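PDB 3IT8: 2L protein from Yaba-like disease virus, which probably binds and neutralises host tumour necrosis factor, using a poxviral protein architecture related to MHC class I molecules. Local coordinates for residues T31-G42 / D63-S71. Residues are numbered along the deposited sequence; the frame is centred on the assembly and turned at random.
Sequences TKISYNHETRHG and DYNFNFWYS
Tyr35 and Tyr70 lay their rings face to face, the aromatic part of this strand-helix contact. The centroids of the Tyr35 and Tyr70 rings are 3.8 Å apart and the planes differ by 11°, which identifies a nearly parallel stack. Tyr35 reaches it with CG anti to the backbone N (chi1 -174°), and its CB also lies over the Tyr70 face, adding a CH-pi contact beside the stack. Phe66 CE2 lies near the plane of the Tyr35 ring at its edge, 4.0 Å from Tyr35 CB, and His37 CE1 also lies in the ring plane at the edge.

Apolar packing continues toward the start of the helical segment, where the two branches of Ile33 divide the work. CG2 of Ile33 sits over the middle of the Phe66 ring, 3.6 Å from its centroid, a CH-pi contact, while CD1 extends to CB of Asp63 at 3.6 Å and to CD1 of Tyr64 at 3.8 Å. Phe66 also meets the adjacent strand, its CD2 lying 3.7 Å from CA of Gly42, a residue with no side chain to intervene.

One well-formed polar bond joins the two segments: Gly42 N donates to Asn67 OD1 at 3.0 Å, with an N-H...O angle of 165° and the donor in the carbonyl plane. A helix side chain thereby binds strand backbone just beyond the turn, where Arg40 and His41 face Asn36 in a G1 beta bulge.

The hydroxyls of Tyr70 and Tyr64 find partners outside the two segments, hydrogen-bonding to Tyr17 O and Asp23 OD2 respectively. Phe21 of strand 18-25 touches both Ile33 and Phe66, extending the packing along the sheet. As in MHC-like domains, helix 61-82 lies across one face of the eight-stranded antiparallel sheet, here over strand 28-36 and outermost strand 41-47, while Phe68 and Trp69 pack against helix 148-174.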
ATOM      1  N   THR D  31       1.530   1.580 -43.930  1.00 48.83           N
ATOM      2  CA  THR D  31       1.789   0.320 -44.605  1.00 48.83           C
ATOM      3  C   THR D  31       0.645  -0.113 -45.485  1.00 48.83           C
ATOM      4  O   THR D  31      -0.517   0.040 -45.113  1.00 48.83           O
ATOM      5  CB  THR D  31       2.002  -0.799 -43.598  1.00 50.80           C
ATOM      6  OG1 THR D  31       3.214  -0.570 -42.890  1.00 37.39           O
ATOM      7  CG2 THR D  31       2.086  -2.131 -44.280  1.00 37.39           C
ATOM      8  N   LYS D  32       0.978  -0.644 -46.657  1.00 41.81           N
ATOM      9  CA  LYS D  32      -0.030  -1.180 -47.551  1.00 41.81           C
ATOM     10  C   LYS D  32       0.430  -2.569 -47.912  1.00 41.81           C
ATOM     11  O   LYS D  32       1.607  -2.782 -48.221  1.00 41.81           O
ATOM     12  CB  LYS D  32      -0.179  -0.375 -48.831  1.00 54.72           C
ATOM     13  CG  LYS D  32      -1.196  -1.007 -49.766  1.00 46.56           C
ATOM     14  CD  LYS D  32      -1.320  -0.273 -51.082  1.00 46.56           C
ATOM     15  CE  LYS D  32      -2.304  -0.972 -51.991  1.00 46.56           C
ATOM     16  NZ  LYS D  32      -2.357  -0.333 -53.332  1.00 46.56           N
ATOM     17  N   ILE D  33      -0.494  -3.517 -47.850  1.00 47.87           N
ATOM     18  CA  ILE D  33      -0.196  -4.896 -48.190  1.00 47.87           C
ATOM     19  C   ILE D  33      -1.317  -5.432 -49.064  1.00 47.87           C
ATOM     20  O   ILE D  33      -2.490  -5.132 -48.835  1.00 47.87           O
ATOM     21  CB  ILE D  33      -0.073  -5.765 -46.925  1.00 58.36           C
ATOM     22  CG1 ILE D  33       1.189  -5.368 -46.148  1.00 27.28           C
ATOM     23  CG2 ILE D  33      -0.051  -7.259 -47.310  1.00 27.28           C
ATOM     24  CD1 ILE D  33       1.289  -6.037 -44.782  1.00 27.28           C
ATOM     25  N   SER D  34      -0.960  -6.199 -50.085  1.00 47.51           N
ATOM     26  CA  SER D  34      -1.968  -6.776 -50.964  1.00 47.51           C
ATOM     27  C   SER D  34      -1.630  -8.228 -51.266  1.00 47.51           C
ATOM     28  O   SER D  34      -0.464  -8.627 -51.246  1.00 47.51           O
ATOM     29  CB  SER D  34      -2.088  -5.962 -52.244  1.00 75.81           C
ATOM     30  OG  SER D  34      -0.813  -5.693 -52.766  1.00 64.92           O
ATOM     31  N   TYR D  35      -2.668  -9.017 -51.514  1.00 48.84           N
ATOM     32  CA  TYR D  35      -2.514 -10.430 -51.784  1.00 48.84           C
ATOM     33  C   TYR D  35      -2.010 -10.668 -53.193  1.00 48.84           C
ATOM     34  O   TYR D  35      -2.655 -10.263 -54.150  1.00 48.84           O
ATOM     35  CB  TYR D  35      -3.849 -11.131 -51.594  1.00 93.82           C
ATOM     36  CG  TYR D  35      -3.746 -12.617 -51.716  1.00 48.03           C
ATOM     37  CD1 TYR D  35      -3.116 -13.368 -50.733  1.00 48.03           C
ATOM     38  CD2 TYR D  35      -4.277 -13.282 -52.823  1.00 48.03           C
ATOM     39  CE1 TYR D  35      -3.019 -14.754 -50.844  1.00 48.03           C
ATOM     40  CE2 TYR D  35      -4.187 -14.672 -52.944  1.00 48.03           C
ATOM     41  CZ  TYR D  35      -3.559 -15.399 -51.951  1.00 48.03           C
ATOM     42  OH  TYR D  35      -3.474 -16.769 -52.059  1.00 48.03           O
ATOM     43  N   ASN D  36      -0.851 -11.317 -53.308  1.00 46.88           N
ATOM     44  CA  ASN D  36      -0.237 -11.643 -54.591  1.00 46.88           C
ATOM     45  C   ASN D  36      -0.811 -12.975 -55.103  1.00 46.88           C
ATOM     46  O   ASN D  36      -0.556 -14.034 -54.516  1.00 46.88           O
ATOM     47  CB  ASN D  36       1.260 -11.779 -54.396  1.00183.12           C
ATOM     48  CG  ASN D  36       1.968 -12.079 -55.668  1.00 44.15           C
ATOM     49  OD1 ASN D  36       1.628 -13.025 -56.365  1.00 44.15           O
ATOM     50  ND2 ASN D  36       2.970 -11.281 -55.987  1.00 44.15           N
ATOM     51  N   HIS D  37      -1.575 -12.935 -56.193  1.00 62.99           N
ATOM     52  CA  HIS D  37      -2.188 -14.148 -56.736  1.00 62.99           C
ATOM     53  C   HIS D  37      -1.243 -15.169 -57.338  1.00 62.99           C
ATOM     54  O   HIS D  37      -1.529 -16.371 -57.353  1.00 62.99           O
ATOM     55  CB  HIS D  37      -3.246 -13.769 -57.745  1.00110.00           C
ATOM     56  CG  HIS D  37      -4.467 -13.195 -57.116  1.00 70.54           C
ATOM     57  ND1 HIS D  37      -5.422 -13.980 -56.503  1.00 70.54           N
ATOM     58  CD2 HIS D  37      -4.855 -11.912 -56.934  1.00 70.54           C
ATOM     59  CE1 HIS D  37      -6.347 -13.202 -55.967  1.00 70.54           C
ATOM     60  NE2 HIS D  37      -6.025 -11.943 -56.214  1.00 70.54           N
ATOM     61  N   GLU D  38      -0.116 -14.688 -57.840  1.00 41.88           N
ATOM     62  CA  GLU D  38       0.888 -15.560 -58.406  1.00 41.88           C
ATOM     63  C   GLU D  38       1.516 -16.335 -57.241  1.00 41.88           C
ATOM     64  O   GLU D  38       1.474 -17.554 -57.230  1.00 41.88           O
ATOM     65  CB  GLU D  38       1.941 -14.715 -59.114  1.00103.19           C
ATOM     66  CG  GLU D  38       2.714 -15.431 -60.200  1.00 77.61           C
ATOM     67  CD  GLU D  38       3.685 -14.507 -60.919  1.00 77.61           C
ATOM     68  OE1 GLU D  38       4.651 -14.037 -60.274  1.00 77.61           O
ATOM     69  OE2 GLU D  38       3.482 -14.242 -62.125  1.00 77.61           O
ATOM     70  N   THR D  39       2.057 -15.610 -56.259  1.00 42.76           N
ATOM     71  CA  THR D  39       2.723 -16.184 -55.102  1.00 42.76           C
ATOM     72  C   THR D  39       1.810 -16.829 -54.065  1.00 42.76           C
ATOM     73  O   THR D  39       2.211 -17.785 -53.393  1.00 42.76           O
ATOM     74  CB  THR D  39       3.556 -15.114 -54.410  1.00 75.16           C
ATOM     75  OG1 THR D  39       4.583 -14.685 -55.301  1.00 75.16           O
ATOM     76  CG2 THR D  39       4.182 -15.645 -53.156  1.00 75.16           C
ATOM     77  N   ARG D  40       0.594 -16.303 -53.927  1.00 47.69           N
ATOM     78  CA  ARG D  40      -0.380 -16.820 -52.965  1.00 47.69           C
ATOM     79  C   ARG D  40      -0.147 -16.381 -51.518  1.00 47.69           C
ATOM     80  O   ARG D  40      -0.474 -17.103 -50.582  1.00 47.69           O
ATOM     81  CB  ARG D  40      -0.433 -18.344 -53.040  1.00 68.22           C
ATOM     82  CG  ARG D  40      -0.960 -18.840 -54.355  1.00 68.22           C
ATOM     83  CD  ARG D  40      -2.356 -18.283 -54.610  1.00 68.22           C
ATOM     84  NE  ARG D  40      -2.846 -18.614 -55.947  1.00 68.22           N
ATOM     85  CZ  ARG D  40      -3.129 -19.847 -56.377  1.00 68.22           C
ATOM     86  NH1 ARG D  40      -2.978 -20.896 -55.581  1.00 68.22           N
ATOM     87  NH2 ARG D  40      -3.555 -20.042 -57.618  1.00 68.22           N
ATOM     88  N   HIS D  41       0.416 -15.195 -51.341  1.00 39.76           N
ATOM     89  CA  HIS D  41       0.659 -14.640 -50.013  1.00 39.76           C
ATOM     90  C   HIS D  41       0.728 -13.112 -50.171  1.00 39.76           C
ATOM     91  O   HIS D  41       0.756 -12.609 -51.296  1.00 39.76           O
ATOM     92  CB  HIS D  41       1.945 -15.231 -49.394  1.00 66.41           C
ATOM     93  CG  HIS D  41       3.223 -14.735 -49.995  1.00 66.41           C
ATOM     94  ND1 HIS D  41       4.420 -15.387 -49.813  1.00 66.41           N
ATOM     95  CD2 HIS D  41       3.507 -13.631 -50.720  1.00 66.41           C
ATOM     96  CE1 HIS D  41       5.388 -14.706 -50.399  1.00 66.41           C
ATOM     97  NE2 HIS D  41       4.859 -13.635 -50.958  1.00 66.41           N
ATOM     98  N   GLY D  42       0.746 -12.366 -49.072  1.00 46.23           N
ATOM     99  CA  GLY D  42       0.788 -10.920 -49.193  1.00 46.23           C
ATOM    100  C   GLY D  42       2.159 -10.324 -49.460  1.00 46.23           C
ATOM    101  O   GLY D  42       3.177 -10.971 -49.238  1.00 46.23           O
ATOM    102  N   ASP D  63       3.827  -9.463 -41.164  1.00 68.22           N
ATOM    103  CA  ASP D  63       3.157  -8.457 -41.959  1.00 68.22           C
ATOM    104  C   ASP D  63       1.723  -8.370 -41.485  1.00 68.22           C
ATOM    105  O   ASP D  63       0.794  -8.664 -42.241  1.00 68.22           O
ATOM    106  CB  ASP D  63       3.208  -8.819 -43.440  1.00192.80           C
ATOM    107  CG  ASP D  63       4.620  -8.965 -43.942  1.00114.18           C
ATOM    108  OD1 ASP D  63       5.406  -8.005 -43.789  1.00114.18           O
ATOM    109  OD2 ASP D  63       4.949 -10.041 -44.482  1.00114.18           O
ATOM    110  N   TYR D  64       1.562  -8.002 -40.214  1.00 32.82           N
ATOM    111  CA  TYR D  64       0.244  -7.824 -39.609  1.00 32.82           C
ATOM    112  C   TYR D  64      -0.659  -9.046 -39.706  1.00 32.82           C
ATOM    113  O   TYR D  64      -1.880  -8.903 -39.833  1.00 32.82           O
ATOM    114  CB  TYR D  64      -0.475  -6.629 -40.252  1.00 60.90           C
ATOM    115  CG  TYR D  64       0.335  -5.350 -40.257  1.00 39.65           C
ATOM    116  CD1 TYR D  64       1.476  -5.224 -41.046  1.00 39.65           C
ATOM    117  CD2 TYR D  64      -0.034  -4.266 -39.453  1.00 39.65           C
ATOM    118  CE1 TYR D  64       2.231  -4.066 -41.041  1.00 39.65           C
ATOM    119  CE2 TYR D  64       0.710  -3.099 -39.436  1.00 39.65           C
ATOM    120  CZ  TYR D  64       1.845  -3.003 -40.235  1.00 39.65           C
ATOM    121  OH  TYR D  64       2.585  -1.837 -40.231  1.00 39.65           O
ATOM    122  N   ASN D  65      -0.067 -10.238 -39.625  1.00 38.69           N
ATOM    123  CA  ASN D  65      -0.828 -11.478 -39.726  1.00 38.69           C
ATOM    124  C   ASN D  65      -1.710 -11.432 -40.970  1.00 38.69           C
ATOM    125  O   ASN D  65      -2.833 -11.939 -40.946  1.00 38.69           O
ATOM    126  CB  ASN D  65      -1.713 -11.657 -38.498  1.00 49.43           C
ATOM    127  CG  ASN D  65      -0.920 -11.759 -37.219  1.00 44.16           C
ATOM    128  OD1 ASN D  65      -1.175 -11.034 -36.269  1.00 44.16           O
ATOM    129  ND2 ASN D  65       0.041 -12.671 -37.180  1.00 44.16           N
ATOM    130  N   PHE D  66      -1.210 -10.823 -42.049  1.00 36.90           N
ATOM    131  CA  PHE D  66      -1.987 -10.701 -43.282  1.00 36.90           C
ATOM    132  C   PHE D  66      -2.457 -12.017 -43.897  1.00 36.90           C
ATOM    133  O   PHE D  66      -3.640 -12.174 -44.197  1.00 36.90           O
ATOM    134  CB  PHE D  66      -1.217  -9.932 -44.347  1.00 38.86           C
ATOM    135  CG  PHE D  66      -2.015  -9.685 -45.577  1.00 35.38           C
ATOM    136  CD1 PHE D  66      -2.904  -8.628 -45.641  1.00 35.38           C
ATOM    137  CD2 PHE D  66      -1.929 -10.545 -46.655  1.00 35.38           C
ATOM    138  CE1 PHE D  66      -3.703  -8.429 -46.769  1.00 35.38           C
ATOM    139  CE2 PHE D  66      -2.726 -10.355 -47.790  1.00 35.38           C
ATOM    140  CZ  PHE D  66      -3.612  -9.296 -47.844  1.00 35.38           C
ATOM    141  N   ASN D  67      -1.541 -12.955 -44.100  1.00 41.54           N
ATOM    142  CA  ASN D  67      -1.923 -14.226 -44.690  1.00 41.54           C
ATOM    143  C   ASN D  67      -3.026 -14.849 -43.859  1.00 41.54           C
ATOM    144  O   ASN D  67      -3.997 -15.358 -44.414  1.00 41.54           O
ATOM    145  CB  ASN D  67      -0.727 -15.172 -44.772  1.00 49.38           C
ATOM    146  CG  ASN D  67       0.426 -14.581 -45.554  1.00 41.01           C
ATOM    147  OD1 ASN D  67       0.221 -13.836 -46.501  1.00 41.01           O
ATOM    148  ND2 ASN D  67       1.645 -14.920 -45.169  1.00 41.01           N
ATOM    149  N   PHE D  68      -2.894 -14.796 -42.532  1.00 41.62           N
ATOM    150  CA  PHE D  68      -3.913 -15.373 -41.657  1.00 41.62           C
ATOM    151  C   PHE D  68      -5.278 -14.752 -41.916  1.00 41.62           C
ATOM    152  O   PHE D  68      -6.250 -15.455 -42.191  1.00 41.62           O
ATOM    153  CB  PHE D  68      -3.553 -15.173 -40.194  1.00 46.65           C
ATOM    154  CG  PHE D  68      -4.692 -15.451 -39.258  1.00 39.63           C
ATOM    155  CD1 PHE D  68      -4.955 -16.744 -38.829  1.00 39.63           C
ATOM    156  CD2 PHE D  68      -5.530 -14.411 -38.824  1.00 39.63           C
ATOM    157  CE1 PHE D  68      -6.026 -17.018 -37.987  1.00 39.63           C
ATOM    158  CE2 PHE D  68      -6.611 -14.672 -37.981  1.00 39.63           C
ATOM    159  CZ  PHE D  68      -6.859 -15.985 -37.560  1.00 39.63           C
ATOM    160  N   TRP D  69      -5.348 -13.429 -41.832  1.00 39.36           N
ATOM    161  CA  TRP D  69      -6.605 -12.731 -42.042  1.00 39.36           C
ATOM    162  C   TRP D  69      -7.157 -12.866 -43.456  1.00 39.36           C
ATOM    163  O   TRP D  69      -8.343 -13.141 -43.653  1.00 39.36           O
ATOM    164  CB  TRP D  69      -6.448 -11.254 -41.676  1.00 40.28           C
ATOM    165  CG  TRP D  69      -6.342 -11.029 -40.196  1.00 33.43           C
ATOM    166  CD1 TRP D  69      -5.272 -10.521 -39.509  1.00 33.43           C
ATOM    167  CD2 TRP D  69      -7.336 -11.351 -39.209  1.00 33.43           C
ATOM    168  NE1 TRP D  69      -5.534 -10.510 -38.160  1.00 33.43           N
ATOM    169  CE2 TRP D  69      -6.793 -11.012 -37.945  1.00 33.43           C
ATOM    170  CE3 TRP D  69      -8.633 -11.895 -39.270  1.00 33.43           C
ATOM    171  CZ2 TRP D  69      -7.508 -11.200 -36.744  1.00 33.43           C
ATOM    172  CZ3 TRP D  69      -9.341 -12.081 -38.078  1.00 33.43           C
ATOM    173  CH2 TRP D  69      -8.773 -11.732 -36.834  1.00 33.43           C
ATOM    174  N   TYR D  70      -6.310 -12.671 -44.453  1.00 44.34           N
ATOM    175  CA  TYR D  70      -6.779 -12.791 -45.823  1.00 44.34           C
ATOM    176  C   TYR D  70      -7.514 -14.113 -46.004  1.00 44.34           C
ATOM    177  O   TYR D  70      -8.652 -14.165 -46.466  1.00 44.34           O
ATOM    178  CB  TYR D  70      -5.613 -12.743 -46.802  1.00 46.92           C
ATOM    179  CG  TYR D  70      -6.050 -13.092 -48.194  1.00 45.49           C
ATOM    180  CD1 TYR D  70      -6.720 -12.159 -48.985  1.00 45.49           C
ATOM    181  CD2 TYR D  70      -5.874 -14.381 -48.694  1.00 45.49           C
ATOM    182  CE1 TYR D  70      -7.207 -12.498 -50.238  1.00 45.49           C
ATOM    183  CE2 TYR D  70      -6.357 -14.742 -49.937  1.00 45.49           C
ATOM    184  CZ  TYR D  70      -7.028 -13.790 -50.708  1.00 45.49           C
ATOM    185  OH  TYR D  70      -7.542 -14.118 -51.943  1.00 45.49           O
ATOM    186  N   SER D  71      -6.840 -15.189 -45.634  1.00 42.92           N
ATOM    187  CA  SER D  71      -7.408 -16.512 -45.768  1.00 42.92           C
ATOM    188  C   SER D  71      -8.711 -16.705 -44.984  1.00 42.92           C
ATOM    189  O   SER D  71      -9.708 -17.165 -45.532  1.00 42.92           O
ATOM    190  CB  SER D  71      -6.377 -17.544 -45.331  1.00 64.55           C
ATOM    191  OG  SER D  71      -6.967 -18.824 -45.304  1.00 63.17           O
TER